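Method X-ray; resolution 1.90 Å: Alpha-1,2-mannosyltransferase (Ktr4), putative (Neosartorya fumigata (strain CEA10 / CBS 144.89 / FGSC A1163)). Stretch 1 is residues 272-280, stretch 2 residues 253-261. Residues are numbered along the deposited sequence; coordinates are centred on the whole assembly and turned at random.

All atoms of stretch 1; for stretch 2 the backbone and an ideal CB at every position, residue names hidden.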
# COMPACT_ATOMS: atom_id res chain seq x y z
N ASN A 272 -5.19 -17.45 12.72
CA ASN A 272 -4.95 -17.51 14.16
C ASN A 272 -5.22 -16.19 14.89
O ASN A 272 -4.40 -15.73 15.69
CB ASN A 272 -3.54 -18.03 14.43
CG ASN A 272 -3.34 -19.42 13.88
OD1 ASN A 272 -4.06 -20.33 14.27
ND2 ASN A 272 -2.43 -19.58 12.94
N GLY A 273 -6.38 -15.60 14.60
CA GLY A 273 -6.85 -14.40 15.28
C GLY A 273 -6.84 -13.11 14.48
O GLY A 273 -7.46 -12.14 14.89
N TYR A 274 -6.12 -13.08 13.36
CA TYR A 274 -6.08 -11.91 12.46
C TYR A 274 -7.10 -12.10 11.32
O TYR A 274 -7.15 -13.16 10.72
CB TYR A 274 -4.65 -11.73 11.95
CG TYR A 274 -4.41 -10.76 10.82
CD1 TYR A 274 -4.97 -9.48 10.83
CD2 TYR A 274 -3.56 -11.10 9.75
CE1 TYR A 274 -4.73 -8.59 9.80
CE2 TYR A 274 -3.30 -10.20 8.72
CZ TYR A 274 -3.90 -8.95 8.75
OH TYR A 274 -3.69 -8.04 7.73
N SER A 275 -7.90 -11.07 11.05
CA SER A 275 -8.92 -11.11 10.00
C SER A 275 -8.34 -11.34 8.60
O SER A 275 -9.05 -11.78 7.70
CB SER A 275 -9.71 -9.80 9.98
OG SER A 275 -8.87 -8.73 9.54
N THR A 276 -7.05 -11.01 8.45
CA THR A 276 -6.28 -10.99 7.20
C THR A 276 -6.53 -9.73 6.37
O THR A 276 -5.90 -9.54 5.33
CB THR A 276 -6.48 -12.23 6.29
OG1 THR A 276 -7.72 -12.13 5.58
CG2 THR A 276 -6.37 -13.53 7.08
N CYS A 277 -7.41 -8.85 6.84
CA CYS A 277 -7.74 -7.64 6.11
C CYS A 277 -6.56 -6.66 6.13
O CYS A 277 -5.84 -6.54 7.13
CB CYS A 277 -8.99 -6.97 6.65
SG CYS A 277 -10.44 -8.00 6.36
N HIS A 278 -6.37 -6.00 5.01
CA HIS A 278 -5.23 -5.14 4.84
C HIS A 278 -5.53 -4.07 3.81
O HIS A 278 -6.35 -4.26 2.90
CB HIS A 278 -4.01 -5.97 4.41
CG HIS A 278 -4.20 -6.73 3.13
ND1 HIS A 278 -4.77 -7.99 3.09
CD2 HIS A 278 -3.89 -6.42 1.85
CE1 HIS A 278 -4.80 -8.42 1.84
NE2 HIS A 278 -4.27 -7.49 1.07
N PHE A 279 -4.85 -2.95 3.98
CA PHE A 279 -4.83 -1.90 2.98
C PHE A 279 -4.01 -2.46 1.83
O PHE A 279 -2.97 -3.08 2.06
CB PHE A 279 -4.16 -0.66 3.55
CG PHE A 279 -4.78 -0.17 4.83
CD1 PHE A 279 -6.10 0.27 4.85
CD2 PHE A 279 -4.05 -0.15 6.01
CE1 PHE A 279 -6.67 0.72 6.03
CE2 PHE A 279 -4.61 0.30 7.18
CZ PHE A 279 -5.92 0.74 7.20
N TRP A 280 -4.48 -2.29 0.60
CA TRP A 280 -3.85 -2.97 -0.52
C TRP A 280 -2.65 -2.15 -0.98
O TRP A 280 -2.78 -1.22 -1.78
CB TRP A 280 -4.84 -3.24 -1.65
CG TRP A 280 -4.46 -4.39 -2.52
CD1 TRP A 280 -3.69 -5.48 -2.17
CD2 TRP A 280 -4.85 -4.61 -3.87
NE1 TRP A 280 -3.57 -6.34 -3.21
CE2 TRP A 280 -4.27 -5.84 -4.28
CE3 TRP A 280 -5.61 -3.89 -4.79
CZ2 TRP A 280 -4.44 -6.36 -5.56
CZ3 TRP A 280 -5.78 -4.41 -6.07
CH2 TRP A 280 -5.20 -5.63 -6.45
N UNK A 253 -6.86 2.79 18.12
CA UNK A 253 -6.33 1.63 17.41
C UNK A 253 -7.43 0.92 16.62
O UNK A 253 -8.62 1.17 16.82
CB UNK A 253 -5.68 0.66 18.39
N UNK A 254 -7.01 0.01 15.75
CA UNK A 254 -7.93 -0.72 14.89
C UNK A 254 -8.07 -2.19 15.31
O UNK A 254 -8.27 -3.07 14.46
CB UNK A 254 -7.46 -0.63 13.44
N UNK A 255 -8.01 -2.47 16.61
CA UNK A 255 -8.09 -3.86 17.10
C UNK A 255 -9.34 -4.59 16.60
O UNK A 255 -9.25 -5.74 16.22
CB UNK A 255 -8.07 -3.87 18.63
N UNK A 256 -10.48 -3.90 16.59
CA UNK A 256 -11.75 -4.46 16.11
C UNK A 256 -11.68 -4.93 14.67
O UNK A 256 -12.18 -5.99 14.34
CB UNK A 256 -12.87 -3.42 16.25
N UNK A 257 -11.07 -4.13 13.81
CA UNK A 257 -10.87 -4.52 12.41
C UNK A 257 -9.85 -5.64 12.27
O UNK A 257 -10.08 -6.61 11.53
CB UNK A 257 -10.42 -3.31 11.58
N UNK A 258 -8.72 -5.50 12.96
CA UNK A 258 -7.64 -6.50 12.89
C UNK A 258 -8.09 -7.89 13.37
O UNK A 258 -7.61 -8.89 12.86
CB UNK A 258 -6.45 -6.03 13.73
N UNK A 259 -8.99 -7.96 14.34
CA UNK A 259 -9.41 -9.23 14.91
C UNK A 259 -10.83 -9.63 14.51
O UNK A 259 -11.37 -10.59 15.07
CB UNK A 259 -9.31 -9.16 16.44
N UNK A 260 -11.43 -8.94 13.55
CA UNK A 260 -12.80 -9.21 13.16
C UNK A 260 -12.94 -10.65 12.65
O UNK A 260 -12.05 -11.14 11.95
CB UNK A 260 -13.25 -8.21 12.09
N UNK A 261 -14.02 -11.31 13.03
CA UNK A 261 -14.38 -12.62 12.46
C UNK A 261 -15.85 -12.69 11.99
O UNK A 261 -16.36 -13.78 11.76
CB UNK A 261 -14.13 -13.72 13.50

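Position 253 lies far from stretch 1, which sets no demand on it; just ahead of a helical turn, a short polar side chain would suit. It is Asn253, whose OD1 accepts a hydrogen bond from N of 255 at 3.0 Å.

Position 254 is the N-cap, where Ser, Thr, Asp or Asn is common. Yet its CA-to-CB bond points toward stretch 1, with the Phe279 ring at a distance that favours a long side chain, with an apolar one suiting the ring. The residue is Met254. Its extended m, t, t conformation brings SD to 4.1 Å from CZ of Phe279, at the edge of that ring.

Positions 255 and 256 are helical and out of reach of stretch 1, so many residues would serve. They are Met255 and Gly256, whose phi/psi of -58/-44 does not require glycine.

Position 257 points sideways, and nothing of stretch 1 lies within 5.5 Å of its ideal CB. A small side chain would leave the space before Cys277, His278 and Phe279 unfilled; a large one, aromatic or long and apolar, could reach it. Trp257, with chi1 at 175° (t), sends its indole along this run and gives the largest covered area, 102 Å². Its CH2 lies 3.8 Å from CZ of Phe279, over one face of the phenyl ring, with the planes at an oblique 39°. Its NE1 comes 3.3 Å from CB of Cys277 but finds no partner, a polar cost of this packing.

Position 258 has its ideal CB 4.7 Å from CD1 of Tyr274, favouring a medium apolar side chain such as Leu, Ile or Met. Leu258 places CD2 4.2 Å from CE1 of Tyr274. The main anchor, however, is indifferent to the side chain: N of Ser275 donates to O of Leu258 at 2.8 Å, nearly straight at 170°.

Position 259 leaves helical geometry, and its CB points away overall, although the ideal CB is 3.8 Å from O of Gly273. Small or polar residues fit. Thr259 turns OG1 back to O of Met255 in a 2.7 Å hydrogen bond, while its CA makes a CA-H...O contact of 3.5 Å with O of Gly273.

Position 260 points sideways, its ideal CB 4.4 Å from CB of Ser275; stretch 1 offers no charge, so several residues could fit. Asp260 directs its carboxylate elsewhere, while its O lies 3.3 Å from CB of Ser275.

Position 261 makes no contact, leaving the choice open; it is Asp261.

Stretch 2 253-261: NMMGWLTDD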
# COMPACT_ATOMS: atom_id res chain seq x y z
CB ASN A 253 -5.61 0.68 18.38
CG ASN A 253 -6.56 -0.02 19.36
OD1 ASN A 253 -7.47 -0.75 18.96
ND2 ASN A 253 -6.32 0.18 20.65
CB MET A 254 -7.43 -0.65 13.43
CG MET A 254 -7.24 0.75 12.89
SD MET A 254 -6.56 0.69 11.22
CE MET A 254 -6.15 2.42 10.97
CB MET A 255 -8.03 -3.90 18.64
CG MET A 255 -7.75 -5.29 19.23
SD MET A 255 -6.13 -5.95 18.80
CE MET A 255 -5.06 -4.83 19.72
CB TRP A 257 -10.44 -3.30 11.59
CG TRP A 257 -10.09 -3.58 10.16
CD1 TRP A 257 -10.90 -4.12 9.20
CD2 TRP A 257 -8.86 -3.27 9.52
NE1 TRP A 257 -10.24 -4.18 8.00
CE2 TRP A 257 -8.97 -3.67 8.17
CE3 TRP A 257 -7.66 -2.68 9.96
CZ2 TRP A 257 -7.93 -3.52 7.26
CZ3 TRP A 257 -6.62 -2.53 9.04
CH2 TRP A 257 -6.77 -2.95 7.71
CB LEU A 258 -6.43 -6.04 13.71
CG LEU A 258 -5.71 -4.78 13.22
CD1 LEU A 258 -4.60 -4.41 14.20
CD2 LEU A 258 -5.16 -4.96 11.82
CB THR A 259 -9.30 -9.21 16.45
OG1 THR A 259 -10.11 -8.16 16.99
CG2 THR A 259 -7.85 -9.00 16.87
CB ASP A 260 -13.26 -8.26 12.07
CG ASP A 260 -14.75 -8.40 11.75
OD1 ASP A 260 -15.56 -8.50 12.68
OD2 ASP A 260 -15.11 -8.43 10.56
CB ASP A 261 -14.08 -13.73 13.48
CG ASP A 261 -14.94 -13.65 14.76
OD1 ASP A 261 -15.85 -12.82 14.84
OD2 ASP A 261 -14.68 -14.42 15.70
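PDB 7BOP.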